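Local coordinates for uncharacterized protein (Streptococcus pneumoniae, PDB 3LFT) that binds L-tryptophan between two lobes and probably serves as the substrate-binding protein of an ABC transporter, at residues E30-D35 against M246-L251; E175-V180 against V206-S211. All blocks are in the same frame, centred on the assembly; numbering follows the deposited sequence.

Contact 1: E30-D35 against M246-L251; sequences EGYKDD and MIVQVL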
loop_
_atom_site.group_PDB
_atom_site.type_symbol
_atom_site.label_atom_id
_atom_site.label_comp_id
_atom_site.label_asym_id
_atom_site.label_seq_id
_atom_site.Cartn_x
_atom_site.Cartn_y
_atom_site.Cartn_z
ATOM N N GLU A 30 -22.412 8.894 -4.202
ATOM C CA GLU A 30 -22.837 9.254 -5.557
ATOM C C GLU A 30 -24.144 8.575 -5.977
ATOM O O GLU A 30 -24.598 8.746 -7.113
ATOM C CB GLU A 30 -21.720 8.930 -6.566
ATOM C CG GLU A 30 -20.404 9.683 -6.348
ATOM C CD GLU A 30 -20.592 11.186 -6.347
ATOM O OE1 GLU A 30 -21.447 11.693 -7.103
ATOM O OE2 GLU A 30 -19.879 11.853 -5.577
ATOM N N GLY A 31 -24.745 7.809 -5.070
ATOM C CA GLY A 31 -26.011 7.114 -5.352
ATOM C C GLY A 31 -25.882 5.662 -5.774
ATOM O O GLY A 31 -26.891 4.983 -5.994
ATOM N N TYR A 32 -24.649 5.189 -5.907
ATOM C CA TYR A 32 -24.412 3.820 -6.338
ATOM C C TYR A 32 -24.378 2.902 -5.118
ATOM O O TYR A 32 -23.327 2.615 -4.545
ATOM C CB TYR A 32 -23.160 3.726 -7.217
ATOM C CG TYR A 32 -23.302 4.468 -8.533
ATOM C CD1 TYR A 32 -23.602 3.787 -9.715
ATOM C CD2 TYR A 32 -23.169 5.861 -8.591
ATOM C CE1 TYR A 32 -23.735 4.482 -10.921
ATOM C CE2 TYR A 32 -23.307 6.554 -9.782
ATOM C CZ TYR A 32 -23.586 5.864 -10.942
ATOM O OH TYR A 32 -23.722 6.556 -12.131
ATOM N N LYS A 33 -25.572 2.508 -4.684
ATOM C CA LYS A 33 -25.737 1.623 -3.529
ATOM C C LYS A 33 -27.029 0.833 -3.686
ATOM O O LYS A 33 -27.858 1.167 -4.533
ATOM C CB LYS A 33 -25.753 2.423 -2.215
ATOM C CG LYS A 33 -26.752 3.578 -2.206
ATOM C CD LYS A 33 -26.866 4.266 -0.846
ATOM C CE LYS A 33 -27.886 3.592 0.061
ATOM N NZ LYS A 33 -27.278 2.553 0.941
ATOM N N ASP A 34 -27.197 -0.206 -2.869
ATOM C CA ASP A 34 -28.405 -1.050 -2.897
ATOM C C ASP A 34 -28.707 -1.530 -4.325
ATOM O O ASP A 34 -27.835 -2.102 -4.984
ATOM C CB ASP A 34 -29.611 -0.324 -2.266
ATOM C CG ASP A 34 -29.391 0.024 -0.797
ATOM O OD1 ASP A 34 -28.664 -0.712 -0.098
ATOM O OD2 ASP A 34 -29.963 1.035 -0.337
ATOM N N ASP A 35 -29.922 -1.268 -4.804
ATOM C CA ASP A 35 -30.357 -1.743 -6.121
ATOM C C ASP A 35 -29.695 -1.027 -7.316
ATOM O O ASP A 35 -29.842 -1.477 -8.453
ATOM C CB ASP A 35 -31.892 -1.689 -6.239
HETATM N N MSE A 246 -13.763 7.882 -8.760
HETATM C CA MSE A 246 -13.265 7.621 -10.125
HETATM C C MSE A 246 -14.046 6.495 -10.791
HETATM O O MSE A 246 -14.291 6.575 -11.995
HETATM C CB MSE A 246 -11.763 7.321 -10.130
HETATM C CG MSE A 246 -10.956 8.529 -9.669
HETATM SE SE MSE A 246 -9.060 8.282 -9.906
HETATM C CE MSE A 246 -8.987 8.541 -11.828
ATOM N N ILE A 247 -14.470 5.484 -10.033
ATOM C CA ILE A 247 -15.314 4.444 -10.608
ATOM C C ILE A 247 -16.576 5.095 -11.175
ATOM O O ILE A 247 -16.992 4.766 -12.289
ATOM C CB ILE A 247 -15.688 3.420 -9.531
ATOM C CG1 ILE A 247 -14.460 2.587 -9.147
ATOM C CG2 ILE A 247 -16.798 2.506 -10.022
ATOM C CD1 ILE A 247 -14.659 1.796 -7.849
ATOM N N VAL A 248 -17.189 6.002 -10.417
ATOM C CA VAL A 248 -18.401 6.658 -10.882
ATOM C C VAL A 248 -18.117 7.485 -12.129
ATOM O O VAL A 248 -18.913 7.469 -13.082
ATOM C CB VAL A 248 -19.018 7.507 -9.760
ATOM C CG1 VAL A 248 -20.144 8.397 -10.282
ATOM C CG2 VAL A 248 -19.530 6.581 -8.650
ATOM N N GLN A 249 -16.998 8.215 -12.143
ATOM C CA GLN A 249 -16.653 8.996 -13.326
ATOM C C GLN A 249 -16.608 8.108 -14.577
ATOM O O GLN A 249 -17.070 8.520 -15.660
ATOM C CB GLN A 249 -15.284 9.639 -13.152
ATOM C CG GLN A 249 -15.187 10.922 -12.418
ATOM C CD GLN A 249 -13.770 11.447 -12.559
ATOM O OE1 GLN A 249 -13.415 12.112 -13.551
ATOM N NE2 GLN A 249 -12.936 11.090 -11.610
ATOM N N VAL A 250 -16.030 6.917 -14.445
ATOM C CA VAL A 250 -15.898 5.998 -15.565
ATOM C C VAL A 250 -17.241 5.376 -15.929
ATOM O O VAL A 250 -17.573 5.289 -17.111
ATOM C CB VAL A 250 -14.754 4.966 -15.346
ATOM C CG1 VAL A 250 -14.719 3.945 -16.497
ATOM C CG2 VAL A 250 -13.408 5.687 -15.233
ATOM N N LEU A 251 -18.061 5.013 -14.935
ATOM C CA LEU A 251 -19.412 4.525 -15.235
ATOM C C LEU A 251 -20.172 5.551 -16.062
ATOM O O LEU A 251 -20.916 5.180 -16.987
ATOM C CB LEU A 251 -20.184 4.181 -13.962
ATOM C CG LEU A 251 -19.666 2.981 -13.182
ATOM C CD1 LEU A 251 -20.382 2.870 -11.849
ATOM C CD2 LEU A 251 -19.788 1.689 -13.986
#
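Glu30 and Val248 bring the two backbones nearest, their CA atoms 7.4 Å apart, where the irregular run 30-35 leaves the end of helix 14-29 and passes beside the last turns of helix 236-251. Gly31 is the first residue to depart from helical angles; its positive phi (97°) and two bonds back into the last turn make a Schellman motif. The chain then bends again in an inverse gamma turn centred on Tyr32, with Lys33 N giving a weak bond to Gly31 O.

Tyr32 gives most of what segment 30-35 contributes, and Val248 matches it from the helix. With CG anti to the carbonyl carbon (chi1 -65°), the ring comes to lie beside Val248 and Leu251, which are one turn apart, lie on the same side of the ring plane and meet it obliquely. Val248 uses both methyls: CG1 sits 3.7 Å from Tyr32 CE2, and CG2 comes equally near Tyr32 CD2. Leu251 CD1 lies 3.8 Å from Tyr32 CE1 and close to Tyr32 CD1, the two side chains running past each other in opposite directions. Past them the phenol oxygen is hydrogen-bonded to Lys252 NZ, just beyond the helix segment, so the ring is held at its polar end as well.

In the parallel six-stranded sheet of this periplasmic-binding-protein-type lobe, strand 37-43 follows this loop. Helix 236-251 packs on strand 65-69, where Ile247, Val250 and Leu251 reach Leu65, and on helix 14-29, where Ile247 and Val248 touch Leu27.

Glu30 adds the aliphatic base of its side chain, CB standing 3.8 Å from Val248 CG2 as the two chains cross at a slant. A bend at chi2 (-56°) carries its carboxylate onward, and OE2 forms a salt bridge with Lys245, one residue before the helix segment.

Contact 2: E175-V180 against V206-S211; sequences EIASTV and VSSNQS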
loop_
_atom_site.group_PDB
_atom_site.type_symbol
_atom_site.label_atom_id
_atom_site.label_comp_id
_atom_site.label_asym_id
_atom_site.label_seq_id
_atom_site.Cartn_x
_atom_site.Cartn_y
_atom_site.Cartn_z
ATOM N N GLU A 175 9.218 -16.728 4.372
ATOM C CA GLU A 175 10.600 -16.418 4.710
ATOM C C GLU A 175 10.713 -15.253 5.698
ATOM O O GLU A 175 11.821 -14.870 6.064
ATOM C CB GLU A 175 11.414 -16.124 3.433
ATOM C CG GLU A 175 11.587 -17.314 2.471
ATOM C CD GLU A 175 10.346 -17.610 1.630
ATOM O OE1 GLU A 175 9.495 -16.718 1.460
ATOM O OE2 GLU A 175 10.223 -18.742 1.122
ATOM N N ILE A 176 9.581 -14.715 6.152
ATOM C CA ILE A 176 9.623 -13.518 7.016
ATOM C C ILE A 176 10.340 -13.767 8.344
ATOM O O ILE A 176 11.271 -13.027 8.686
ATOM C CB ILE A 176 8.224 -12.916 7.288
ATOM C CG1 ILE A 176 7.661 -12.289 6.004
ATOM C CG2 ILE A 176 8.316 -11.833 8.407
ATOM C CD1 ILE A 176 6.202 -11.845 6.110
ATOM N N ALA A 177 9.923 -14.795 9.082
ATOM C CA ALA A 177 10.448 -15.008 10.430
ATOM C C ALA A 177 11.966 -15.178 10.432
ATOM O O ALA A 177 12.666 -14.522 11.216
ATOM C CB ALA A 177 9.764 -16.202 11.104
ATOM N N SER A 178 12.474 -16.036 9.547
ATOM C CA SER A 178 13.906 -16.309 9.491
ATOM C C SER A 178 14.687 -15.086 8.999
ATOM O O SER A 178 15.790 -14.823 9.462
ATOM C CB SER A 178 14.203 -17.542 8.624
ATOM O OG SER A 178 13.781 -17.329 7.288
ATOM N N THR A 179 14.088 -14.317 8.090
ATOM C CA THR A 179 14.739 -13.120 7.579
ATOM C C THR A 179 14.833 -12.064 8.669
ATOM O O THR A 179 15.865 -11.408 8.812
ATOM C CB THR A 179 14.032 -12.566 6.325
ATOM O OG1 THR A 179 14.123 -13.542 5.278
ATOM C CG2 THR A 179 14.681 -11.295 5.848
ATOM N N VAL A 180 13.763 -11.908 9.444
ATOM C CA VAL A 180 13.807 -10.954 10.552
ATOM C C VAL A 180 14.931 -11.323 11.522
ATOM O O VAL A 180 15.688 -10.445 11.969
ATOM C CB VAL A 180 12.447 -10.798 11.278
ATOM C CG1 VAL A 180 12.596 -9.970 12.575
ATOM C CG2 VAL A 180 11.438 -10.141 10.362
ATOM N N VAL A 206 6.635 -8.580 14.055
ATOM C CA VAL A 206 6.614 -8.078 15.430
ATOM C C VAL A 206 7.028 -9.178 16.421
ATOM O O VAL A 206 7.835 -8.940 17.330
ATOM C CB VAL A 206 5.227 -7.510 15.797
ATOM C CG1 VAL A 206 5.185 -7.044 17.253
ATOM C CG2 VAL A 206 4.863 -6.377 14.873
ATOM N N SER A 207 6.510 -10.391 16.224
ATOM C CA SER A 207 6.825 -11.478 17.144
ATOM C C SER A 207 8.279 -11.908 17.000
ATOM O O SER A 207 8.954 -12.158 18.014
ATOM C CB SER A 207 5.869 -12.661 16.968
ATOM O OG SER A 207 5.934 -13.187 15.662
ATOM N N SER A 208 8.775 -11.979 15.767
ATOM C CA SER A 208 10.173 -12.340 15.529
ATOM C C SER A 208 11.146 -11.310 16.097
ATOM O O SER A 208 12.228 -11.669 16.548
ATOM C CB SER A 208 10.454 -12.570 14.050
ATOM O OG SER A 208 9.880 -13.798 13.628
ATOM N N ASN A 209 10.744 -10.039 16.087
ATOM C CA ASN A 209 11.563 -8.939 16.619
ATOM C C ASN A 209 11.421 -8.702 18.134
ATOM O O ASN A 209 12.075 -7.811 18.693
ATOM C CB ASN A 209 11.255 -7.663 15.802
ATOM C CG ASN A 209 12.059 -6.452 16.250
ATOM O OD1 ASN A 209 13.294 -6.477 16.310
ATOM N ND2 ASN A 209 11.355 -5.381 16.580
ATOM N N GLN A 210 10.601 -9.481 18.837
ATOM C CA GLN A 210 10.440 -9.275 20.285
ATOM C C GLN A 210 11.747 -9.460 21.036
ATOM O O GLN A 210 11.967 -8.838 22.089
ATOM C CB GLN A 210 9.396 -10.217 20.910
ATOM C CG GLN A 210 7.935 -9.838 20.655
ATOM C CD GLN A 210 7.531 -8.475 21.232
ATOM O OE1 GLN A 210 8.066 -8.019 22.245
ATOM N NE2 GLN A 210 6.574 -7.826 20.580
ATOM N N SER A 211 12.606 -10.340 20.539
ATOM C CA SER A 211 13.863 -10.613 21.231
ATOM C C SER A 211 14.924 -9.587 20.888
ATOM O O SER A 211 15.832 -9.346 21.687
ATOM C CB SER A 211 14.365 -12.021 20.901
ATOM O OG SER A 211 14.445 -12.202 19.503
HETATM O O HOH W 1 11.869 -15.630 13.901
#
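Ala177 and Ser208 mark the closest approach of the backbones, CA to CA 5.8 Å, where the first turn of helix 176-183 lies against the last turn of helix 202-208. Such a short separation is possible because small side chains meet here. Ser208 points its CB toward the facing helix, and its hydroxyl rests against Ala177, with OG 3.5 Å from both the CA and the CB of that alanine. Ser208 OG is turned anti to its own carbonyl carbon (chi1 -73°), beside the backbone N; it bonds weakly back to Thr204 O within its helix and joins a water at 2.7 Å. That water gives a weak bond to Ala177 O, bridging the helices where no direct polar bond links the two segments.

One turn on, Val180 packs on the CB of the serine, while the hydroxyl meets Ala177. Val180 CG1, anti to the backbone N (chi1 171°), lies 3.7 Å from Ser208 CB and 4.0 Å from Asn209 N, with Asn209 CB slightly beyond. The amide of Asn209 is directed elsewhere, its ND2 bonding to Lys214 O. At the start of helix 176-183, Glu175 O is gripped twice from opposite faces of its plane, by Thr179 N and by Thr179 OG1, the hydroxyl being 2.8 Å away.

Ile176 and Val180 continue the packing onto Val205, while Thr179 and Val180 also touch Leu139 of strand 135-141. This is the side-by-side packing of neighbouring helices over a parallel sheet in an alpha/beta lobe of Rossmann-like topology, as in periplasmic binding proteins.

How the contacts relate
Contact 1 and contact 2 lie on opposite sides of the chain's centre, 43 Å apart between centres and about 29 Å at their nearest atoms. Each lies beside a different parallel sheet: residues 30-35 and 246-251 go with the six-stranded one, residues 175-180 and 206-211 with the four-stranded one. In sequence, both segments of contact 2 fall between those of contact 1, so the chain visits the second lobe and returns. The bound tryptophan sits between the lobes, in a pocket of 17 residues between positions 13 and 236. Each contact lies within one lobe, contact 1 joining a loop to a helix and contact 2 one helix end to another; neither spans the cleft.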